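Local coordinates for protein acarbose Kinase Mak1 (PDB 6WB4) that phosphorylates the antidiabetic drug acarbose, probably with ATP as donor, as a pfkB-family carbohydrate kinase of the human microbiome, at residues B[157-162]-B[179-184]; B[162-167]-B[191-196]; B[198-203]-B[223-228]. One frame throughout, in Å; residues are numbered along the deposited sequence.

Interaction 1: residues B[157-162]-B[179-184]; sequences VSIMNW and TDLHDW. With AC1 (4,6-dideoxy-4-{[(1S,4R,5S,6S)-4,5,6-trihydroxy-3-(hydroxymethyl)cyclohex-2-en-1-yl]amino}-alpha-D-glucopyranose), chain D.
Ile159 reaches across to Thr179, Leu181 and His182 where two neighbouring parallel strands of the ribokinase-like (pfkB) fold run out into loops. These loops, after strands 152-157 and 176-180, form part of the sugar pocket. Ile159 sits at the centre of an inverse gamma turn and its CB points toward the other segment. There its two branches part. CG2 turns to the strand end. It lies 3.9 Å from Thr179 OG1 and also meets Asp180 O and Leu181 CD2. CG1 stands between the backbone N and the carbonyl carbon (chi1 53°), which carries the longer branch to the sugar side. CD1, at its tip, is the atom that meets the bound acarbose unit AC1, 3.2 Å from AC1 O5. The same methyl also touches the His182 ring in its plane, at CD2, 4.0 Å away. It thus touches imidazole, Leu181 O and sugar.

At the strand end, Thr179 OG1 donates to Val157 O over 2.7 Å, nearly in line with the carbonyl (171°). This buried side-chain bond ties the two strands just before they diverge. Phe194 covers Val157, Ile159 and Leu181 from helix 192-195.

The second loop is shaped by an Asx turn. His182 N donates to Asp180 OD1 over 3.0 Å, from above the carboxylate plane. The bond fixes the backbone of His182, and Asp180 CG lies 3.4 Å above the ring plane, toward its rim. His182 is next to AC1, ATP and a bound calcium ion. One residue on, Asp183 OD1 takes a hydrogen bond from AC1 O3 (3.0 Å) and a weak one from AC1 O2.

Interaction 2: residues B[162-167]-B[191-196]; sequences WARYAL and HKDFAY. With GLC (alpha-D-glucopyranose), chain C.
The backbones of two helices come closest at Arg164 and Asp193, with CA atoms 6.4 Å apart. The first lies on helix 163-172, the crossover helix of the beta-alpha-beta unit joining strands 152-157 and 176-180. The second lies on the short helix 192-195, in the connection that leads on to strand 200-204.

Phe194 carries the apolar part. Its ring reaches over to the first turn of helix 163-172, where CZ is 3.5 Å from Arg164 N. Arg164 N, the Ala163 carbonyl carbon and Leu167 CD2 all come to the ring obliquely. Ala163 CB and Leu167 CD2 meet it at CE1 and CD1, the latter pair 4.0 Å apart. Leu167 CD2 also packs on Phe194 CA.

The Arg164 side chain crosses Phe194 at about a right angle. It bends at chi3 (64°), bringing the guanidinium to the CE2 corner of Phe194. Phe194 CE2 lies 3.7 Å above one face of that group, with the two planes 63° apart. In the guanidinium plane, NH1 forms a salt bridge to Asp193 OD2 over 2.6 Å, at the anti lone pair of that oxygen, in a bent bond (135°). NE and NH2 bind Asn161 O and Tyr190 O, so all three nitrogens have acceptors and the group's rotation is fixed.

At the start of the short helix, His191 faces the sugar site. His191 stacks on Trp184, and its NE2 hydrogen-bonds the glucose O3 over 3.2 Å, in the plane of the imidazole.

Interaction 3: residues B[198-203]-B[223-228]; sequences ADYVFV and RAQFVV
Asp199 OD1 is gripped by two nitrogens of Arg223 and by a water. NE donates to Asp199 OD1 over 2.7 Å, from above the carboxylate plane. NH2 donates to the same oxygen over 3.0 Å, at its syn lone pair. The carboxylate and guanidinium planes are 73° apart in this side-on salt bridge. The water donates to Asp199 OD1 and to Arg223 O, and accepts from Gln225 NE2. Asp199 OD2 binds Thr177 N, so the carboxylate links strand 176-180 to the loop before strand 226-230.

Beyond this end, strands 200-204 and 226-230 pair in parallel. Gln225 N donates to Asp199 O. Val201 N reaches Phe226 O only by a weak, long bond. Pairing is then regular: Val228 N to Val201 O is 2.8 Å and Val203 N to Val228 O is 2.9 Å.

On the sheet face of Tyr200, Phe202, Phe226 and Val228, the Tyr200 and Phe226 rings lie nearly parallel (7°). The offset is large, with centroids 5.2 Å apart, and little of one ring lies over the other. Phe202 CD2 rests on Val228 CB, 3.6 Å away. On the other face, Val201 CG2 meets Ala224 CB.

The pair is the beta-beta contact of the beta-alpha-beta unit whose helix, 211-221, covers Ala224 and Val227. Helix 265-280 covers the aromatic face, with Tyr277 edge-to-face on Tyr200 and Phe226. Strand 176-180 flanks strand 200-204.

In the fold
All three contacts are largely buried and lie along the central sheet, but they use different elements. Interaction 1 joins neighbouring strand ends and contributes most to the pocket. Interaction 3 joins the next strands of the sheet and is mainly backbone pairing with apolar faces. The two meet through strands 176-180 and 200-204, where Thr179 and Leu181 bond Phe202. Interaction 2 packs two helices against one side of the sheet. It shares Trp162 with interaction 1 and touches interaction 3 through Tyr196 O and Arg223 N. The salt bridge of interaction 2 lies toward the surface; in interaction 3 exposed Arg223 meets buried Asp199; in interaction 1 Asp183 binds the sugar.

Interaction 1: residues B[157-162]-B[179-184]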
loop_
_atom_site.group_PDB
_atom_site.type_symbol
_atom_site.label_atom_id
_atom_site.label_comp_id
_atom_site.label_asym_id
_atom_site.label_seq_id
_atom_site.Cartn_x
_atom_site.Cartn_y
_atom_site.Cartn_z
ATOM N N VAL B 157 -7.474 6.275 -25.483
ATOM C CA VAL B 157 -8.483 5.739 -24.592
ATOM C C VAL B 157 -8.011 4.501 -23.847
ATOM O O VAL B 157 -7.763 3.449 -24.448
ATOM C CB VAL B 157 -9.769 5.413 -25.370
ATOM C CG1 VAL B 157 -10.765 4.713 -24.490
ATOM C CG2 VAL B 157 -10.364 6.686 -25.960
ATOM N N SER B 158 -7.895 4.647 -22.528
ATOM C CA SER B 158 -7.557 3.535 -21.651
ATOM C C SER B 158 -8.754 2.602 -21.605
ATOM O O SER B 158 -9.894 3.041 -21.792
ATOM C CB SER B 158 -7.180 4.025 -20.245
ATOM O OG SER B 158 -6.079 4.934 -20.288
ATOM N N ILE B 159 -8.500 1.319 -21.366
ATOM C CA ILE B 159 -9.561 0.332 -21.430
ATOM C C ILE B 159 -10.377 0.245 -20.139
ATOM O O ILE B 159 -10.622 -0.844 -19.618
ATOM C CB ILE B 159 -9.002 -1.075 -21.798
ATOM C CG1 ILE B 159 -7.868 -1.509 -20.869
ATOM C CG2 ILE B 159 -8.540 -1.096 -23.249
ATOM C CD1 ILE B 159 -7.220 -2.821 -21.287
HETATM N N MSE B 160 -10.805 1.400 -19.631
HETATM C CA MSE B 160 -11.859 1.424 -18.627
HETATM C C MSE B 160 -13.125 0.961 -19.326
HETATM O O MSE B 160 -13.290 1.191 -20.527
HETATM C CB MSE B 160 -12.062 2.820 -18.024
HETATM C CG MSE B 160 -10.943 3.352 -17.118
HETATM SE SE MSE B 160 -9.920 2.050 -16.065
HETATM C CE MSE B 160 -8.487 1.713 -17.344
ATOM N N ASN B 161 -14.022 0.322 -18.585
ATOM C CA ASN B 161 -15.196 -0.293 -19.185
ATOM C C ASN B 161 -16.145 0.730 -19.799
ATOM O O ASN B 161 -16.737 0.484 -20.853
ATOM C CB ASN B 161 -15.927 -1.138 -18.150
ATOM C CG ASN B 161 -17.056 -1.950 -18.753
ATOM O OD1 ASN B 161 -17.010 -2.326 -19.926
ATOM N ND2 ASN B 161 -18.071 -2.239 -17.945
ATOM N N TRP B 162 -16.280 1.882 -19.148
ATOM C CA TRP B 162 -17.158 2.933 -19.651
ATOM C C TRP B 162 -16.492 3.694 -20.798
ATOM O O TRP B 162 -17.162 4.368 -21.584
ATOM C CB TRP B 162 -17.552 3.903 -18.528
ATOM C CG TRP B 162 -16.386 4.448 -17.751
ATOM C CD1 TRP B 162 -15.876 3.949 -16.586
ATOM C CD2 TRP B 162 -15.588 5.596 -18.079
ATOM N NE1 TRP B 162 -14.819 4.712 -16.169
ATOM C CE2 TRP B 162 -14.617 5.729 -17.065
ATOM C CE3 TRP B 162 -15.607 6.527 -19.123
ATOM C CZ2 TRP B 162 -13.666 6.754 -17.067
ATOM C CZ3 TRP B 162 -14.661 7.540 -19.128
ATOM C CH2 TRP B 162 -13.700 7.644 -18.107
ATOM N N THR B 179 -5.590 3.344 -28.621
ATOM C CA THR B 179 -5.824 2.607 -27.385
ATOM C C THR B 179 -4.719 1.577 -27.167
ATOM O O THR B 179 -4.083 1.127 -28.118
ATOM C CB THR B 179 -7.191 1.875 -27.378
ATOM O OG1 THR B 179 -7.426 1.308 -26.081
ATOM C CG2 THR B 179 -7.220 0.758 -28.423
ATOM N N ASP B 180 -4.506 1.192 -25.913
ATOM C CA ASP B 180 -3.476 0.217 -25.592
ATOM C C ASP B 180 -4.132 -1.003 -24.950
ATOM O O ASP B 180 -4.547 -0.962 -23.796
ATOM C CB ASP B 180 -2.431 0.824 -24.660
ATOM C CG ASP B 180 -1.215 -0.067 -24.477
ATOM O OD1 ASP B 180 -1.275 -1.261 -24.841
ATOM O OD2 ASP B 180 -0.199 0.427 -23.945
ATOM N N LEU B 181 -4.209 -2.093 -25.702
ATOM C CA LEU B 181 -4.921 -3.287 -25.250
ATOM C C LEU B 181 -4.149 -4.059 -24.181
ATOM O O LEU B 181 -4.706 -4.928 -23.511
ATOM C CB LEU B 181 -5.199 -4.198 -26.444
ATOM C CG LEU B 181 -6.068 -3.532 -27.503
ATOM C CD1 LEU B 181 -6.342 -4.488 -28.628
ATOM C CD2 LEU B 181 -7.380 -3.087 -26.874
ATOM N N HIS B 182 -2.879 -3.707 -24.008
ATOM C CA HIS B 182 -1.988 -4.395 -23.080
ATOM C C HIS B 182 -1.994 -5.896 -23.324
ATOM O O HIS B 182 -2.051 -6.341 -24.474
ATOM C CB HIS B 182 -2.380 -4.063 -21.639
ATOM C CG HIS B 182 -2.373 -2.597 -21.359
ATOM N ND1 HIS B 182 -1.212 -1.853 -21.324
ATOM C CD2 HIS B 182 -3.386 -1.724 -21.148
ATOM C CE1 HIS B 182 -1.512 -0.587 -21.085
ATOM N NE2 HIS B 182 -2.824 -0.483 -20.975
ATOM N N ASP B 183 -1.926 -6.676 -22.254
ATOM C CA ASP B 183 -1.913 -8.125 -22.395
ATOM C C ASP B 183 -3.311 -8.631 -22.735
ATOM O O ASP B 183 -4.107 -8.944 -21.857
ATOM C CB ASP B 183 -1.386 -8.776 -21.116
ATOM C CG ASP B 183 -2.147 -8.327 -19.894
ATOM O OD1 ASP B 183 -2.645 -7.187 -19.926
ATOM O OD2 ASP B 183 -2.269 -9.102 -18.923
ATOM N N TRP B 184 -3.593 -8.723 -24.027
ATOM C CA TRP B 184 -4.875 -9.218 -24.513
ATOM C C TRP B 184 -4.608 -10.518 -25.249
ATOM O O TRP B 184 -3.641 -10.607 -25.999
ATOM C CB TRP B 184 -5.543 -8.184 -25.429
ATOM C CG TRP B 184 -6.886 -8.601 -25.971
ATOM C CD1 TRP B 184 -7.922 -9.131 -25.268
ATOM C CD2 TRP B 184 -7.332 -8.514 -27.337
ATOM N NE1 TRP B 184 -8.988 -9.381 -26.104
ATOM C CE2 TRP B 184 -8.648 -9.015 -27.378
ATOM C CE3 TRP B 184 -6.743 -8.069 -28.526
ATOM C CZ2 TRP B 184 -9.386 -9.081 -28.562
ATOM C CZ3 TRP B 184 -7.481 -8.132 -29.702
ATOM C CH2 TRP B 184 -8.786 -8.634 -29.708
HETATM C C1 AC1 D . -5.974 -4.775 -18.495
HETATM O O2 AC1 D . -5.055 -7.012 -18.314
HETATM C C2 AC1 D . -4.717 -5.618 -18.353
HETATM C C4A AC1 D . 0.510 -2.889 -14.367
HETATM C C3 AC1 D . -3.914 -5.242 -17.113
HETATM O O3 AC1 D . -2.618 -5.847 -17.232
HETATM C C4 AC1 D . -3.757 -3.728 -16.939
HETATM N N4A AC1 D . -3.454 -3.432 -15.546
HETATM C C5 AC1 D . -4.985 -2.913 -17.359
HETATM O O5 AC1 D . -5.584 -3.405 -18.555
HETATM C C6 AC1 D . -4.611 -1.459 -17.620
HETATM C C1B AC1 D . -2.127 -3.705 -15.018
HETATM C C2B AC1 D . -1.873 -2.933 -13.714
HETATM O O2B AC1 D . -3.010 -2.122 -13.382
HETATM C C3B AC1 D . -0.616 -2.067 -13.764
HETATM O O3B AC1 D . -0.272 -1.594 -12.451
HETATM O O4 AC1 D . 1.778 -2.239 -14.230
HETATM C C5B AC1 D . 0.129 -3.000 -15.802
HETATM C C7B AC1 D . -1.092 -3.441 -16.092
HETATM C C6B AC1 D . 1.057 -2.590 -16.915
HETATM O O6B AC1 D . 0.320 -1.783 -17.847
#

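Interaction 2: residues B[162-167]-B[191-196]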
loop_
_atom_site.group_PDB
_atom_site.type_symbol
_atom_site.label_atom_id
_atom_site.label_comp_id
_atom_site.label_asym_id
_atom_site.label_seq_id
_atom_site.Cartn_x
_atom_site.Cartn_y
_atom_site.Cartn_z
ATOM N N TRP B 162 -16.280 1.882 -19.148
ATOM C CA TRP B 162 -17.158 2.933 -19.651
ATOM C C TRP B 162 -16.492 3.694 -20.798
ATOM O O TRP B 162 -17.162 4.368 -21.584
ATOM C CB TRP B 162 -17.552 3.903 -18.528
ATOM C CG TRP B 162 -16.386 4.448 -17.751
ATOM C CD1 TRP B 162 -15.876 3.949 -16.586
ATOM C CD2 TRP B 162 -15.588 5.596 -18.079
ATOM N NE1 TRP B 162 -14.819 4.712 -16.169
ATOM C CE2 TRP B 162 -14.617 5.729 -17.065
ATOM C CE3 TRP B 162 -15.607 6.527 -19.123
ATOM C CZ2 TRP B 162 -13.666 6.754 -17.067
ATOM C CZ3 TRP B 162 -14.661 7.540 -19.128
ATOM C CH2 TRP B 162 -13.700 7.644 -18.107
ATOM N N ALA B 163 -15.171 3.584 -20.890
ATOM C CA ALA B 163 -14.419 4.355 -21.876
ATOM C C ALA B 163 -14.700 3.892 -23.310
ATOM O O ALA B 163 -14.403 4.609 -24.274
ATOM C CB ALA B 163 -12.932 4.280 -21.574
ATOM N N ARG B 164 -15.263 2.694 -23.458
ATOM C CA ARG B 164 -15.666 2.223 -24.782
ATOM C C ARG B 164 -16.621 3.226 -25.451
ATOM O O ARG B 164 -16.597 3.393 -26.671
ATOM C CB ARG B 164 -16.303 0.822 -24.702
ATOM C CG ARG B 164 -17.637 0.748 -23.959
ATOM C CD ARG B 164 -18.129 -0.699 -23.753
ATOM N NE ARG B 164 -17.232 -1.488 -22.908
ATOM C CZ ARG B 164 -16.434 -2.450 -23.363
ATOM N NH1 ARG B 164 -16.440 -2.747 -24.652
ATOM N NH2 ARG B 164 -15.638 -3.118 -22.539
ATOM N N TYR B 165 -17.426 3.920 -24.647
ATOM C CA TYR B 165 -18.400 4.861 -25.182
ATOM C C TYR B 165 -17.749 6.204 -25.504
ATOM O O TYR B 165 -18.199 6.938 -26.393
ATOM C CB TYR B 165 -19.557 5.052 -24.200
ATOM C CG TYR B 165 -20.206 3.759 -23.780
ATOM C CD1 TYR B 165 -21.003 3.039 -24.656
ATOM C CD2 TYR B 165 -20.018 3.253 -22.501
ATOM C CE1 TYR B 165 -21.590 1.841 -24.267
ATOM C CE2 TYR B 165 -20.603 2.062 -22.106
ATOM C CZ TYR B 165 -21.385 1.364 -22.991
ATOM O OH TYR B 165 -21.960 0.185 -22.587
ATOM N N ALA B 166 -16.671 6.507 -24.789
ATOM C CA ALA B 166 -15.868 7.679 -25.089
ATOM C C ALA B 166 -15.165 7.494 -26.428
ATOM O O ALA B 166 -15.044 8.434 -27.217
ATOM C CB ALA B 166 -14.859 7.930 -23.984
ATOM N N LEU B 167 -14.685 6.279 -26.673
ATOM C CA LEU B 167 -14.045 5.950 -27.940
ATOM C C LEU B 167 -14.989 6.167 -29.126
ATOM O O LEU B 167 -14.617 6.841 -30.087
ATOM C CB LEU B 167 -13.537 4.507 -27.908
ATOM C CG LEU B 167 -12.820 3.967 -29.143
ATOM C CD1 LEU B 167 -11.721 4.917 -29.583
ATOM C CD2 LEU B 167 -12.244 2.589 -28.828
ATOM N N HIS B 191 -12.241 -6.609 -24.602
ATOM C CA HIS B 191 -11.365 -5.667 -25.293
ATOM C C HIS B 191 -11.830 -5.291 -26.697
ATOM O O HIS B 191 -11.394 -4.286 -27.249
ATOM C CB HIS B 191 -9.952 -6.248 -25.394
ATOM C CG HIS B 191 -9.399 -6.732 -24.092
ATOM N ND1 HIS B 191 -9.932 -7.802 -23.408
ATOM C CD2 HIS B 191 -8.347 -6.301 -23.353
ATOM C CE1 HIS B 191 -9.238 -8.010 -22.304
ATOM N NE2 HIS B 191 -8.272 -7.110 -22.247
ATOM N N LYS B 192 -12.715 -6.095 -27.269
ATOM C CA LYS B 192 -12.987 -6.026 -28.700
ATOM C C LYS B 192 -13.483 -4.655 -29.180
ATOM O O LYS B 192 -13.068 -4.186 -30.242
ATOM C CB LYS B 192 -13.977 -7.127 -29.082
ATOM C CG LYS B 192 -13.308 -8.489 -29.268
ATOM C CD LYS B 192 -14.321 -9.596 -29.507
ATOM C CE LYS B 192 -13.657 -10.968 -29.537
ATOM N NZ LYS B 192 -14.656 -12.068 -29.643
ATOM N N ASP B 193 -14.337 -4.003 -28.396
ATOM C CA ASP B 193 -14.817 -2.669 -28.747
ATOM C C ASP B 193 -13.654 -1.703 -28.982
ATOM O O ASP B 193 -13.693 -0.864 -29.883
ATOM C CB ASP B 193 -15.720 -2.116 -27.646
ATOM C CG ASP B 193 -17.171 -2.505 -27.826
ATOM O OD1 ASP B 193 -17.604 -2.664 -28.985
ATOM O OD2 ASP B 193 -17.884 -2.628 -26.809
ATOM N N PHE B 194 -12.622 -1.829 -28.156
ATOM C CA PHE B 194 -11.431 -1.008 -28.270
ATOM C C PHE B 194 -10.560 -1.455 -29.440
ATOM O O PHE B 194 -10.042 -0.630 -30.201
ATOM C CB PHE B 194 -10.623 -1.068 -26.979
ATOM C CG PHE B 194 -11.368 -0.594 -25.761
ATOM C CD1 PHE B 194 -11.406 0.747 -25.433
ATOM C CD2 PHE B 194 -11.996 -1.496 -24.922
ATOM C CE1 PHE B 194 -12.073 1.180 -24.302
ATOM C CE2 PHE B 194 -12.659 -1.068 -23.788
ATOM C CZ PHE B 194 -12.697 0.271 -23.478
ATOM N N ALA B 195 -10.404 -2.770 -29.580
ATOM C CA ALA B 195 -9.597 -3.341 -30.651
ATOM C C ALA B 195 -10.155 -2.991 -32.025
ATOM O O ALA B 195 -9.392 -2.737 -32.953
ATOM C CB ALA B 195 -9.499 -4.843 -30.494
ATOM N N TYR B 196 -11.482 -2.976 -32.153
ATOM C CA TYR B 196 -12.116 -2.741 -33.454
ATOM C C TYR B 196 -12.541 -1.290 -33.623
ATOM O O TYR B 196 -13.028 -0.898 -34.684
ATOM C CB TYR B 196 -13.344 -3.640 -33.642
ATOM C CG TYR B 196 -13.086 -5.119 -33.465
ATOM C CD1 TYR B 196 -11.831 -5.666 -33.699
ATOM C CD2 TYR B 196 -14.106 -5.970 -33.064
ATOM C CE1 TYR B 196 -11.603 -7.022 -33.534
ATOM C CE2 TYR B 196 -13.890 -7.320 -32.894
ATOM C CZ TYR B 196 -12.640 -7.844 -33.129
ATOM O OH TYR B 196 -12.430 -9.192 -32.955
HETATM C C1 GLC C . -11.024 -5.843 -17.703
HETATM C C2 GLC C . -10.100 -6.575 -18.673
HETATM C C3 GLC C . -8.665 -6.555 -18.155
HETATM C C4 GLC C . -8.245 -5.104 -17.918
HETATM C C5 GLC C . -9.222 -4.450 -16.941
HETATM C C6 GLC C . -8.851 -2.996 -16.666
HETATM O O2 GLC C . -10.556 -7.923 -18.860
HETATM O O3 GLC C . -7.801 -7.209 -19.096
HETATM O O4 GLC C . -6.901 -5.026 -17.431
HETATM O O5 GLC C . -10.550 -4.507 -17.476
HETATM O O6 GLC C . -9.810 -2.420 -15.769
#

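Interaction 3: residues B[198-203]-B[223-228]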
loop_
_atom_site.group_PDB
_atom_site.type_symbol
_atom_site.label_atom_id
_atom_site.label_comp_id
_atom_site.label_asym_id
_atom_site.label_seq_id
_atom_site.Cartn_x
_atom_site.Cartn_y
_atom_site.Cartn_z
ATOM N N ALA B 198 -10.634 1.685 -32.576
ATOM C CA ALA B 198 -9.639 2.755 -32.584
ATOM C C ALA B 198 -8.841 2.784 -33.878
ATOM O O ALA B 198 -8.652 1.762 -34.532
ATOM C CB ALA B 198 -8.697 2.618 -31.386
ATOM N N ASP B 199 -8.355 3.969 -34.223
ATOM C CA ASP B 199 -7.579 4.165 -35.441
ATOM C C ASP B 199 -6.179 3.576 -35.284
ATOM O O ASP B 199 -5.656 2.945 -36.201
ATOM C CB ASP B 199 -7.509 5.658 -35.804
ATOM C CG ASP B 199 -8.887 6.267 -36.050
ATOM O OD1 ASP B 199 -9.644 5.725 -36.885
ATOM O OD2 ASP B 199 -9.232 7.274 -35.396
ATOM N N TYR B 200 -5.557 3.816 -34.135
ATOM C CA TYR B 200 -4.221 3.290 -33.884
ATOM C C TYR B 200 -4.275 2.337 -32.702
ATOM O O TYR B 200 -4.543 2.752 -31.575
ATOM C CB TYR B 200 -3.213 4.417 -33.617
ATOM C CG TYR B 200 -3.459 5.680 -34.420
ATOM C CD1 TYR B 200 -3.723 5.629 -35.785
ATOM C CD2 TYR B 200 -3.433 6.925 -33.809
ATOM C CE1 TYR B 200 -3.955 6.778 -36.515
ATOM C CE2 TYR B 200 -3.667 8.083 -34.534
ATOM C CZ TYR B 200 -3.927 8.000 -35.887
ATOM O OH TYR B 200 -4.164 9.145 -36.613
ATOM N N VAL B 201 -4.025 1.058 -32.956
ATOM C CA VAL B 201 -4.139 0.049 -31.911
ATOM C C VAL B 201 -2.769 -0.417 -31.435
ATOM O O VAL B 201 -1.905 -0.755 -32.243
ATOM C CB VAL B 201 -4.949 -1.177 -32.400
ATOM C CG1 VAL B 201 -5.000 -2.279 -31.329
ATOM C CG2 VAL B 201 -6.350 -0.754 -32.854
ATOM N N PHE B 202 -2.576 -0.409 -30.119
ATOM C CA PHE B 202 -1.349 -0.918 -29.513
ATOM C C PHE B 202 -1.702 -2.129 -28.662
ATOM O O PHE B 202 -2.714 -2.127 -27.956
ATOM C CB PHE B 202 -0.650 0.152 -28.660
ATOM C CG PHE B 202 -0.247 1.387 -29.429
ATOM C CD1 PHE B 202 -1.150 2.421 -29.632
ATOM C CD2 PHE B 202 1.032 1.510 -29.959
ATOM C CE1 PHE B 202 -0.776 3.561 -30.344
ATOM C CE2 PHE B 202 1.410 2.647 -30.671
ATOM C CZ PHE B 202 0.507 3.670 -30.861
ATOM N N VAL B 203 -0.876 -3.164 -28.719
ATOM C CA VAL B 203 -1.126 -4.351 -27.915
ATOM C C VAL B 203 0.181 -5.051 -27.550
ATOM O O VAL B 203 1.154 -5.007 -28.307
ATOM C CB VAL B 203 -2.066 -5.336 -28.649
ATOM C CG1 VAL B 203 -1.442 -5.788 -29.965
ATOM C CG2 VAL B 203 -2.421 -6.534 -27.752
ATOM N N ARG B 223 -11.709 -0.665 -37.486
ATOM C CA ARG B 223 -11.339 0.491 -38.308
ATOM C C ARG B 223 -9.856 0.846 -38.251
ATOM O O ARG B 223 -9.439 1.841 -38.835
ATOM C CB ARG B 223 -12.149 1.716 -37.879
ATOM C CG ARG B 223 -11.859 2.157 -36.456
ATOM C CD ARG B 223 -12.603 3.434 -36.090
ATOM N NE ARG B 223 -12.064 4.601 -36.783
ATOM C CZ ARG B 223 -12.711 5.234 -37.758
ATOM N NH1 ARG B 223 -13.909 4.809 -38.139
ATOM N NH2 ARG B 223 -12.167 6.289 -38.353
ATOM N N ALA B 224 -9.061 0.022 -37.570
ATOM C CA ALA B 224 -7.641 0.306 -37.352
ATOM C C ALA B 224 -6.893 0.492 -38.659
ATOM O O ALA B 224 -7.127 -0.234 -39.621
ATOM C CB ALA B 224 -6.997 -0.802 -36.538
ATOM N N GLN B 225 -6.016 1.493 -38.696
ATOM C CA GLN B 225 -5.161 1.731 -39.854
ATOM C C GLN B 225 -3.900 0.892 -39.753
ATOM O O GLN B 225 -3.308 0.516 -40.761
ATOM C CB GLN B 225 -4.794 3.209 -39.974
ATOM C CG GLN B 225 -5.970 4.131 -40.215
ATOM C CD GLN B 225 -5.590 5.584 -40.054
ATOM O OE1 GLN B 225 -4.413 5.938 -40.124
ATOM N NE2 GLN B 225 -6.582 6.438 -39.821
ATOM N N PHE B 226 -3.486 0.614 -38.521
ATOM C CA PHE B 226 -2.371 -0.289 -38.285
ATOM C C PHE B 226 -2.426 -0.872 -36.873
ATOM O O PHE B 226 -3.174 -0.390 -36.025
ATOM C CB PHE B 226 -1.031 0.431 -38.507
ATOM C CG PHE B 226 -0.948 1.781 -37.853
ATOM C CD1 PHE B 226 -0.534 1.901 -36.540
ATOM C CD2 PHE B 226 -1.274 2.930 -38.554
ATOM C CE1 PHE B 226 -0.455 3.142 -35.935
ATOM C CE2 PHE B 226 -1.197 4.168 -37.955
ATOM C CZ PHE B 226 -0.785 4.274 -36.645
ATOM N N VAL B 227 -1.635 -1.911 -36.624
ATOM C CA VAL B 227 -1.592 -2.516 -35.299
ATOM C C VAL B 227 -0.149 -2.623 -34.841
ATOM O O VAL B 227 0.685 -3.221 -35.518
ATOM C CB VAL B 227 -2.239 -3.918 -35.270
ATOM C CG1 VAL B 227 -2.019 -4.572 -33.914
ATOM C CG2 VAL B 227 -3.726 -3.834 -35.579
ATOM N N VAL B 228 0.150 -2.023 -33.701
ATOM C CA VAL B 228 1.495 -2.092 -33.161
ATOM C C VAL B 228 1.596 -3.119 -32.047
ATOM O O VAL B 228 0.981 -2.968 -30.987
ATOM C CB VAL B 228 1.954 -0.732 -32.626
ATOM C CG1 VAL B 228 3.377 -0.836 -32.088
ATOM C CG2 VAL B 228 1.858 0.322 -33.723
HETATM O O HOH W 1 -8.886 4.389 -38.980
#